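Local coordinates for oligopeptide ABC transporter, periplasmic oligopeptide-binding protein, putative (Thermotoga maritima MSB8, PDB 5IPW) that probably binds peptides in the periplasm and takes part in their uptake, as a solute-binding component of an ABC transporter, at residues K100-L105 and Y111-R116; A85-E90 and D615-T620. All blocks are in the same frame, centred on the assembly; numbering follows the deposited sequence.

How the contacts relate
Both contacts involve the antiparallel sheet in which strand 85-87 is the edge strand and 94-105 its neighbour. Contact 1 is local: it pairs the two arms of a beta hairpin inside that sheet, well out from the middle of the chain and partly buried, with a ladder of backbone hydrogen bonds, a largely polar face and a largely aromatic one. Contact 2 lies close to the middle of the chain, is buried and much smaller, and ties the edge strand to a loop more than 500 residues later through one indole. Contact 1 is nested inside the chain loop closed by contact 2, and they meet where the Trp102 ring packs on Ala85.

Contact 1. Residues K100-L105 and Y111-R116; sequences KSWEVL and YIFHLR
His114 reaches across the 94-105/110-115 hairpin to Glu103, and its side chain can be followed atom by atom over the neighbouring strand. His114 CB lies 3.3 Å from Ser101 O and also faces Ser101 OG. With CG anti to its own carbonyl carbon (chi1 -61°), the ring leans along the sheet, past its direct partner Ser101, toward Glu103. CD2 of His114 passes 3.4 Å from Ser101 O, with that oxygen at the ring edge, and NE2 at the tip donates a nearly straight hydrogen bond to Glu103 OE1 (3.0 Å, 169° at the hydrogen). The carboxylate oxygen lies in the imidazole plane and the two flat groups are nearly coplanar, so the bond holds the ring in its rotation while Ile112 CG2 lies over one face, toward the rim.

The backbones beneath pair antiparallel. His114 N donates to Ser101 O (2.8 Å) and Ile112 N to Glu103 O (2.9 Å); at the hairpin's open end Lys100 N donates to His114 O (3.0 Å).

The other face is largely aromatic. Trp102 CB sits 3.4 Å from Phe113 CD1, and the indole inclines obliquely to the phenyl ring, their planes at 35°. Val104 lies alongside Tyr111, its CG1 against CE2 (3.3 Å). Beyond the hairpin end, Lys100 CB lies toward the rim of one face of the Arg116 guanidinium. Glu46 takes both side chains, the Lys100 amine by its carboxylate and Arg116 NE by its backbone O.

Strand 110-115 is flanked on its other side by strand 166-171, through backbone bonds of Tyr111 to Phe169 and Phe113 to Val167. Phe178 packs on both Tyr111 and Phe113, and Leu115 rests on Ala129 and Ile132 of helix 129-140.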
ATOM      1  N   LYS A 100     -20.675  -5.308  -8.717  1.00 46.67           N
ATOM      2  CA  LYS A 100     -20.467  -5.901 -10.039  1.00 47.15           C
ATOM      3  C   LYS A 100     -20.032  -4.855 -11.074  1.00 47.56           C
ATOM      4  O   LYS A 100     -19.298  -5.166 -12.016  1.00 48.27           O
ATOM      5  CB  LYS A 100     -21.708  -6.658 -10.502  1.00 47.63           C
ATOM      6  CG  LYS A 100     -22.940  -5.810 -10.756  1.00 50.49           C
ATOM      7  CD  LYS A 100     -24.178  -6.691 -10.845  1.00 53.18           C
ATOM      8  CE  LYS A 100     -25.362  -5.946 -11.438  1.00 57.14           C
ATOM      9  NZ  LYS A 100     -26.160  -6.823 -12.340  1.00 60.76           N
ATOM     10  N   SER A 101     -20.472  -3.617 -10.895  1.00 48.89           N
ATOM     11  CA  SER A 101     -20.081  -2.529 -11.795  1.00 50.82           C
ATOM     12  C   SER A 101     -20.328  -1.198 -11.134  1.00 51.41           C
ATOM     13  O   SER A 101     -21.139  -1.083 -10.210  1.00 50.68           O
ATOM     14  CB  SER A 101     -20.850  -2.587 -13.118  1.00 51.19           C
ATOM     15  OG  SER A 101     -22.251  -2.549 -12.900  1.00 52.93           O
ATOM     16  N   TRP A 102     -19.601  -0.196 -11.605  1.00 52.99           N
ATOM     17  CA  TRP A 102     -19.708   1.140 -11.060  1.00 54.03           C
ATOM     18  C   TRP A 102     -19.666   2.156 -12.182  1.00 56.60           C
ATOM     19  O   TRP A 102     -19.471   1.815 -13.347  1.00 55.37           O
ATOM     20  CB  TRP A 102     -18.617   1.400 -10.015  1.00 53.67           C
ATOM     21  CG  TRP A 102     -17.237   1.031 -10.461  1.00 53.63           C
ATOM     22  CD1 TRP A 102     -16.268   1.874 -10.912  1.00 52.14           C
ATOM     23  CD2 TRP A 102     -16.670  -0.281 -10.482  1.00 54.11           C
ATOM     24  NE1 TRP A 102     -15.134   1.170 -11.220  1.00 52.83           N
ATOM     25  CE2 TRP A 102     -15.353  -0.158 -10.966  1.00 54.09           C
ATOM     26  CE3 TRP A 102     -17.150  -1.551 -10.143  1.00 53.70           C
ATOM     27  CZ2 TRP A 102     -14.510  -1.255 -11.120  1.00 54.38           C
ATOM     28  CZ3 TRP A 102     -16.316  -2.641 -10.302  1.00 54.05           C
ATOM     29  CH2 TRP A 102     -15.010  -2.488 -10.785  1.00 55.12           C
ATOM     30  N   GLU A 103     -19.858   3.411 -11.809  1.00 61.89           N
ATOM     31  CA  GLU A 103     -20.173   4.449 -12.758  1.00 63.36           C
ATOM     32  C   GLU A 103     -19.667   5.758 -12.187  1.00 64.06           C
ATOM     33  O   GLU A 103     -19.977   6.092 -11.045  1.00 63.02           O
ATOM     34  CB  GLU A 103     -21.685   4.484 -12.929  1.00 65.53           C
ATOM     35  CG  GLU A 103     -22.158   4.657 -14.352  1.00 69.60           C
ATOM     36  CD  GLU A 103     -23.664   4.534 -14.468  1.00 73.72           C
ATOM     37  OE1 GLU A 103     -24.276   3.807 -13.653  1.00 70.77           O
ATOM     38  OE2 GLU A 103     -24.236   5.171 -15.377  1.00 80.43           O
ATOM     39  N   VAL A 104     -18.865   6.474 -12.967  1.00 67.62           N
ATOM     40  CA  VAL A 104     -18.342   7.776 -12.559  1.00 71.74           C
ATOM     41  C   VAL A 104     -19.037   8.854 -13.385  1.00 73.60           C
ATOM     42  O   VAL A 104     -18.894   8.878 -14.610  1.00 71.51           O
ATOM     43  CB  VAL A 104     -16.825   7.877 -12.790  1.00 72.74           C
ATOM     44  CG1 VAL A 104     -16.274   9.118 -12.103  1.00 73.91           C
ATOM     45  CG2 VAL A 104     -16.119   6.623 -12.295  1.00 73.00           C
ATOM     46  N   LEU A 105     -19.779   9.739 -12.717  1.00 73.62           N
ATOM     47  CA  LEU A 105     -20.590  10.746 -13.410  1.00 72.27           C
ATOM     48  C   LEU A 105     -20.286  12.162 -12.936  1.00 71.72           C
ATOM     49  O   LEU A 105     -19.580  12.357 -11.943  1.00 70.95           O
ATOM     50  CB  LEU A 105     -22.083  10.448 -13.233  1.00 71.01           C
ATOM     51  CG  LEU A 105     -22.562   9.053 -13.636  1.00 71.89           C
ATOM     52  CD1 LEU A 105     -24.038   8.878 -13.312  1.00 70.87           C
ATOM     53  CD2 LEU A 105     -22.311   8.792 -15.114  1.00 72.96           C
ATOM     54  N   TYR A 111     -20.449   9.067  -7.855  1.00 67.02           N
ATOM     55  CA  TYR A 111     -20.120   7.678  -8.168  1.00 62.90           C
ATOM     56  C   TYR A 111     -21.301   6.795  -7.810  1.00 58.43           C
ATOM     57  O   TYR A 111     -21.847   6.905  -6.713  1.00 53.25           O
ATOM     58  CB  TYR A 111     -18.896   7.231  -7.377  1.00 63.37           C
ATOM     59  CG  TYR A 111     -17.655   8.040  -7.665  1.00 65.57           C
ATOM     60  CD1 TYR A 111     -17.365   9.186  -6.935  1.00 67.13           C
ATOM     61  CD2 TYR A 111     -16.774   7.663  -8.675  1.00 67.78           C
ATOM     62  CE1 TYR A 111     -16.228   9.933  -7.196  1.00 70.12           C
ATOM     63  CE2 TYR A 111     -15.633   8.400  -8.942  1.00 70.24           C
ATOM     64  CZ  TYR A 111     -15.365   9.536  -8.201  1.00 72.68           C
ATOM     65  OH  TYR A 111     -14.232  10.270  -8.461  1.00 73.50           O
ATOM     66  N   ILE A 112     -21.702   5.942  -8.746  1.00 56.99           N
ATOM     67  CA  ILE A 112     -22.735   4.942  -8.497  1.00 58.55           C
ATOM     68  C   ILE A 112     -22.077   3.571  -8.459  1.00 57.37           C
ATOM     69  O   ILE A 112     -21.311   3.227  -9.356  1.00 59.05           O
ATOM     70  CB  ILE A 112     -23.830   4.950  -9.591  1.00 59.57           C
ATOM     71  CG1 ILE A 112     -24.859   6.053  -9.330  1.00 61.07           C
ATOM     72  CG2 ILE A 112     -24.579   3.622  -9.632  1.00 59.50           C
ATOM     73  CD1 ILE A 112     -24.335   7.462  -9.463  1.00 61.92           C
ATOM     74  N   PHE A 113     -22.381   2.795  -7.423  1.00 56.37           N
ATOM     75  CA  PHE A 113     -21.947   1.402  -7.340  1.00 52.65           C
ATOM     76  C   PHE A 113     -23.161   0.490  -7.404  1.00 51.73           C
ATOM     77  O   PHE A 113     -24.131   0.681  -6.666  1.00 48.09           O
ATOM     78  CB  PHE A 113     -21.171   1.141  -6.049  1.00 50.76           C
ATOM     79  CG  PHE A 113     -19.818   1.779  -6.017  1.00 49.96           C
ATOM     80  CD1 PHE A 113     -18.729   1.146  -6.587  1.00 50.33           C
ATOM     81  CD2 PHE A 113     -19.633   3.014  -5.415  1.00 51.22           C
ATOM     82  CE1 PHE A 113     -17.475   1.735  -6.568  1.00 50.06           C
ATOM     83  CE2 PHE A 113     -18.385   3.606  -5.385  1.00 50.94           C
ATOM     84  CZ  PHE A 113     -17.302   2.967  -5.965  1.00 50.00           C
ATOM     85  N   HIS A 114     -23.088  -0.504  -8.288  1.00 52.53           N
ATOM     86  CA  HIS A 114     -24.170  -1.452  -8.492  1.00 52.74           C
ATOM     87  C   HIS A 114     -23.871  -2.745  -7.758  1.00 51.79           C
ATOM     88  O   HIS A 114     -22.913  -3.447  -8.078  1.00 53.01           O
ATOM     89  CB  HIS A 114     -24.360  -1.724  -9.980  1.00 55.04           C
ATOM     90  CG  HIS A 114     -24.711  -0.502 -10.765  1.00 57.92           C
ATOM     91  ND1 HIS A 114     -26.014  -0.092 -10.957  1.00 57.99           N
ATOM     92  CD2 HIS A 114     -23.931   0.411 -11.389  1.00 58.63           C
ATOM     93  CE1 HIS A 114     -26.019   1.015 -11.676  1.00 58.78           C
ATOM     94  NE2 HIS A 114     -24.769   1.343 -11.950  1.00 59.15           N
ATOM     95  N   LEU A 115     -24.707  -3.051  -6.777  1.00 49.40           N
ATOM     96  CA  LEU A 115     -24.491  -4.185  -5.899  1.00 48.46           C
ATOM     97  C   LEU A 115     -25.121  -5.441  -6.469  1.00 48.67           C
ATOM     98  O   LEU A 115     -25.818  -5.393  -7.485  1.00 50.25           O
ATOM     99  CB  LEU A 115     -25.073  -3.887  -4.517  1.00 48.52           C
ATOM    100  CG  LEU A 115     -24.608  -2.584  -3.865  1.00 48.42           C
ATOM    101  CD1 LEU A 115     -25.153  -2.496  -2.448  1.00 49.91           C
ATOM    102  CD2 LEU A 115     -23.093  -2.473  -3.861  1.00 48.52           C
ATOM    103  N   ARG A 116     -24.883  -6.558  -5.789  1.00 46.54           N
ATOM    104  CA  ARG A 116     -25.276  -7.863  -6.275  1.00 44.96           C
ATOM    105  C   ARG A 116     -26.468  -8.280  -5.433  1.00 46.97           C
ATOM    106  O   ARG A 116     -26.370  -8.409  -4.210  1.00 48.04           O
ATOM    107  CB  ARG A 116     -24.107  -8.853  -6.165  1.00 44.39           C
ATOM    108  CG  ARG A 116     -22.741  -8.188  -6.350  1.00 45.26           C
ATOM    109  CD  ARG A 116     -21.555  -9.115  -6.126  1.00 44.04           C
ATOM    110  NE  ARG A 116     -21.310  -9.843  -7.351  1.00 44.67           N
ATOM    111  CZ  ARG A 116     -20.326  -9.622  -8.212  1.00 44.75           C
ATOM    112  NH1 ARG A 116     -19.387  -8.706  -8.011  1.00 42.12           N
ATOM    113  NH2 ARG A 116     -20.282 -10.362  -9.304  1.00 49.65           N
TER

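Contact 2. Residues A85-E90 and D615-T620; sequences AFWDKE and DDVLRT
The indole of Trp87 reaches from the edge strand 85-87 to the 615-620 loop, and its N-H makes the one hydrogen bond that crosses between them. NE1 of Trp87 donates to Val617 O at 2.9 Å, with a moderately bent angle of 144° at the hydrogen. The acceptor sits near the indole edge but somewhat out of the ring plane, and the donor in turn is tilted from the carbonyl plane. CG of Trp87 stands anti to its carbonyl carbon (chi1 -72°), which swings the indole out to the loop.

Van der Waals contact supplies the rest. Leu618 sets its CD2 methyl over the five-membered ring of Trp87 in a CH-pi contact, 4.0 Å from the centroid and 10° off the ring normal, the two side chains crossing at about a right angle. The other methyl, Leu618 CD1, rests 3.9 Å from Glu90 O, while Val617 CG2 lies 4.3 Å from Trp87 CZ2.

Charge and backbone bonds shape the loop itself. A type I turn runs from Asp616 to Arg619, closed by Arg619 N to Asp616 O (2.9 Å). The same oxygen takes a second bond, from Arg619 NH1 on the opposite face of its plane (3.2 Å), and NH1 of Arg619 also forms a salt bridge with Asp616 OD1 (3.3 Å). Lys78 and Glu81, from helix 73-80 and just after it, pair with Asp616 and Arg619.

Replacing Trp87 by a phenylalanine would probably leave the buried Val617 carbonyl without its N-H donor and Leu618 with less ring to cover. The chemistry thus divides the work: one internal salt bridge and backbone bonds shape the turn, ion pairs to Lys78 and Glu81 tie it outward, and an indole serving as both donor and apolar surface joins the sheet edge to a distant part of the chain.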
ATOM      1  N   ALA A  85     -14.797  -2.784  -4.832  1.00 39.25           N
ATOM      2  CA  ALA A  85     -13.963  -3.145  -5.951  1.00 40.71           C
ATOM      3  C   ALA A  85     -12.540  -3.282  -5.451  1.00 41.01           C
ATOM      4  O   ALA A  85     -12.042  -2.419  -4.727  1.00 41.48           O
ATOM      5  CB  ALA A  85     -14.052  -2.085  -7.033  1.00 40.87           C
ATOM      6  N   PHE A  86     -11.897  -4.380  -5.826  1.00 41.78           N
ATOM      7  CA  PHE A  86     -10.546  -4.665  -5.369  1.00 42.80           C
ATOM      8  C   PHE A  86      -9.538  -4.007  -6.278  1.00 45.66           C
ATOM      9  O   PHE A  86      -9.839  -3.673  -7.433  1.00 45.24           O
ATOM     10  CB  PHE A  86     -10.279  -6.169  -5.362  1.00 40.49           C
ATOM     11  CG  PHE A  86     -11.064  -6.918  -4.330  1.00 40.84           C
ATOM     12  CD1 PHE A  86     -10.599  -7.026  -3.030  1.00 40.85           C
ATOM     13  CD2 PHE A  86     -12.259  -7.527  -4.657  1.00 40.70           C
ATOM     14  CE1 PHE A  86     -11.314  -7.720  -2.075  1.00 39.91           C
ATOM     15  CE2 PHE A  86     -12.980  -8.226  -3.702  1.00 41.44           C
ATOM     16  CZ  PHE A  86     -12.505  -8.320  -2.409  1.00 40.68           C
ATOM     17  N   TRP A  87      -8.332  -3.834  -5.749  1.00 49.34           N
ATOM     18  CA  TRP A  87      -7.173  -3.605  -6.594  1.00 51.91           C
ATOM     19  C   TRP A  87      -7.050  -4.819  -7.500  1.00 54.24           C
ATOM     20  O   TRP A  87      -7.432  -5.924  -7.122  1.00 54.28           O
ATOM     21  CB  TRP A  87      -5.880  -3.509  -5.764  1.00 50.47           C
ATOM     22  CG  TRP A  87      -5.686  -2.270  -4.949  1.00 48.68           C
ATOM     23  CD1 TRP A  87      -5.440  -2.210  -3.613  1.00 50.02           C
ATOM     24  CD2 TRP A  87      -5.679  -0.916  -5.420  1.00 48.05           C
ATOM     25  NE1 TRP A  87      -5.287  -0.906  -3.212  1.00 49.77           N
ATOM     26  CE2 TRP A  87      -5.434  -0.087  -4.302  1.00 48.94           C
ATOM     27  CE3 TRP A  87      -5.858  -0.322  -6.675  1.00 46.80           C
ATOM     28  CZ2 TRP A  87      -5.366   1.304  -4.400  1.00 47.67           C
ATOM     29  CZ3 TRP A  87      -5.792   1.063  -6.773  1.00 46.81           C
ATOM     30  CH2 TRP A  87      -5.550   1.860  -5.642  1.00 48.01           C
ATOM     31  N   ASP A  88      -6.502  -4.634  -8.687  1.00 61.27           N
ATOM     32  CA  ASP A  88      -5.924  -5.767  -9.383  1.00 67.48           C
ATOM     33  C   ASP A  88      -4.638  -6.136  -8.626  1.00 72.97           C
ATOM     34  O   ASP A  88      -4.301  -5.521  -7.606  1.00 66.47           O
ATOM     35  CB  ASP A  88      -5.633  -5.431 -10.837  1.00 69.04           C
ATOM     36  CG  ASP A  88      -4.440  -4.525 -10.996  1.00 72.05           C
ATOM     37  OD1 ASP A  88      -4.205  -3.666 -10.118  1.00 70.95           O
ATOM     38  OD2 ASP A  88      -3.734  -4.673 -12.012  1.00 79.44           O
ATOM     39  N   LYS A  89      -3.917  -7.135  -9.119  1.00 80.27           N
ATOM     40  CA  LYS A  89      -2.696  -7.584  -8.446  1.00 80.45           C
ATOM     41  C   LYS A  89      -1.603  -6.495  -8.384  1.00 81.89           C
ATOM     42  O   LYS A  89      -0.916  -6.378  -7.367  1.00 74.78           O
ATOM     43  CB  LYS A  89      -2.159  -8.844  -9.130  1.00 79.01           C
ATOM     44  CG  LYS A  89      -0.874  -9.387  -8.540  1.00 75.57           C
ATOM     45  CD  LYS A  89      -0.255 -10.434  -9.445  1.00 73.42           C
ATOM     46  CE  LYS A  89       1.147 -10.776  -8.981  1.00 71.31           C
ATOM     47  NZ  LYS A  89       1.744 -11.868  -9.791  1.00 74.33           N
ATOM     48  N   GLU A  90      -1.442  -5.712  -9.457  1.00 82.76           N
ATOM     49  CA  GLU A  90      -0.354  -4.713  -9.527  1.00 85.28           C
ATOM     50  C   GLU A  90      -0.644  -3.432  -8.715  1.00 84.03           C
ATOM     51  O   GLU A  90       0.252  -2.898  -8.046  1.00 83.63           O
ATOM     52  CB  GLU A  90       0.020  -4.394 -10.995  1.00 89.05           C
ATOM     53  CG  GLU A  90      -0.821  -3.334 -11.708  1.00 90.28           C
ATOM     54  CD  GLU A  90      -0.355  -3.064 -13.135  1.00 92.34           C
ATOM     55  OE1 GLU A  90      -1.144  -2.505 -13.930  1.00 94.31           O
ATOM     56  OE2 GLU A  90       0.800  -3.404 -13.467  1.00 92.69           O
ATOM     57  N   ASP A 615       2.922  -3.879  -0.044  1.00 57.04           N
ATOM     58  CA  ASP A 615       2.761  -2.514   0.460  1.00 58.92           C
ATOM     59  C   ASP A 615       1.458  -2.467   1.269  1.00 57.27           C
ATOM     60  O   ASP A 615       0.553  -3.263   1.023  1.00 57.23           O
ATOM     61  CB  ASP A 615       2.707  -1.517  -0.715  1.00 63.34           C
ATOM     62  CG  ASP A 615       3.239  -0.119  -0.355  1.00 68.55           C
ATOM     63  OD1 ASP A 615       3.676   0.097   0.800  1.00 71.40           O
ATOM     64  OD2 ASP A 615       3.221   0.770  -1.243  1.00 67.03           O
ATOM     65  N   ASP A 616       1.359  -1.553   2.232  1.00 55.97           N
ATOM     66  CA  ASP A 616       0.139  -1.440   3.048  1.00 55.71           C
ATOM     67  C   ASP A 616      -1.047  -0.937   2.212  1.00 52.41           C
ATOM     68  O   ASP A 616      -2.182  -1.355   2.423  1.00 53.18           O
ATOM     69  CB  ASP A 616       0.367  -0.540   4.274  1.00 56.90           C
ATOM     70  CG  ASP A 616      -0.912  -0.309   5.089  1.00 60.77           C
ATOM     71  OD1 ASP A 616      -1.692   0.610   4.744  1.00 62.36           O
ATOM     72  OD2 ASP A 616      -1.135  -1.035   6.083  1.00 61.54           O
ATOM     73  N   VAL A 617      -0.774  -0.051   1.265  1.00 49.12           N
ATOM     74  CA  VAL A 617      -1.792   0.457   0.346  1.00 49.44           C
ATOM     75  C   VAL A 617      -2.477  -0.645  -0.468  1.00 49.02           C
ATOM     76  O   VAL A 617      -3.658  -0.532  -0.791  1.00 50.32           O
ATOM     77  CB  VAL A 617      -1.210   1.537  -0.601  1.00 50.91           C
ATOM     78  CG1 VAL A 617       0.021   1.026  -1.344  1.00 51.99           C
ATOM     79  CG2 VAL A 617      -2.258   2.037  -1.586  1.00 50.43           C
ATOM     80  N   LEU A 618      -1.746  -1.708  -0.793  1.00 49.08           N
ATOM     81  CA  LEU A 618      -2.321  -2.841  -1.525  1.00 48.46           C
ATOM     82  C   LEU A 618      -2.896  -3.906  -0.590  1.00 45.63           C
ATOM     83  O   LEU A 618      -3.357  -4.962  -1.037  1.00 45.09           O
ATOM     84  CB  LEU A 618      -1.270  -3.469  -2.436  1.00 50.77           C
ATOM     85  CG  LEU A 618      -0.589  -2.554  -3.454  1.00 52.56           C
ATOM     86  CD1 LEU A 618       0.506  -3.322  -4.179  1.00 52.62           C
ATOM     87  CD2 LEU A 618      -1.591  -1.987  -4.448  1.00 54.41           C
ATOM     88  N   ARG A 619      -2.862  -3.627   0.708  1.00 44.81           N
ATOM     89  CA  ARG A 619      -3.458  -4.495   1.730  1.00 43.62           C
ATOM     90  C   ARG A 619      -2.811  -5.879   1.760  1.00 40.90           C
ATOM     91  O   ARG A 619      -3.446  -6.848   2.154  1.00 41.56           O
ATOM     92  CB  ARG A 619      -4.979  -4.620   1.513  1.00 43.23           C
ATOM     93  CG  ARG A 619      -5.712  -3.313   1.218  1.00 43.65           C
ATOM     94  CD  ARG A 619      -5.442  -2.243   2.262  1.00 43.13           C
ATOM     95  NE  ARG A 619      -5.874  -2.677   3.585  1.00 43.52           N
ATOM     96  CZ  ARG A 619      -5.353  -2.267   4.739  1.00 42.69           C
ATOM     97  NH1 ARG A 619      -4.349  -1.399   4.771  1.00 43.57           N
ATOM     98  NH2 ARG A 619      -5.836  -2.741   5.876  1.00 42.21           N
ATOM     99  N   THR A 620      -1.546  -5.963   1.357  1.00 38.82           N
ATOM    100  CA  THR A 620      -0.865  -7.246   1.252  1.00 38.16           C
ATOM    101  C   THR A 620      -1.058  -8.028   2.552  1.00 37.11           C
ATOM    102  O   THR A 620      -0.922  -7.461   3.624  1.00 37.11           O
ATOM    103  CB  THR A 620       0.627  -7.049   0.925  1.00 37.33           C
ATOM    104  OG1 THR A 620       0.749  -6.403  -0.349  1.00 38.41           O
ATOM    105  CG2 THR A 620       1.361  -8.370   0.856  1.00 37.58           C
TER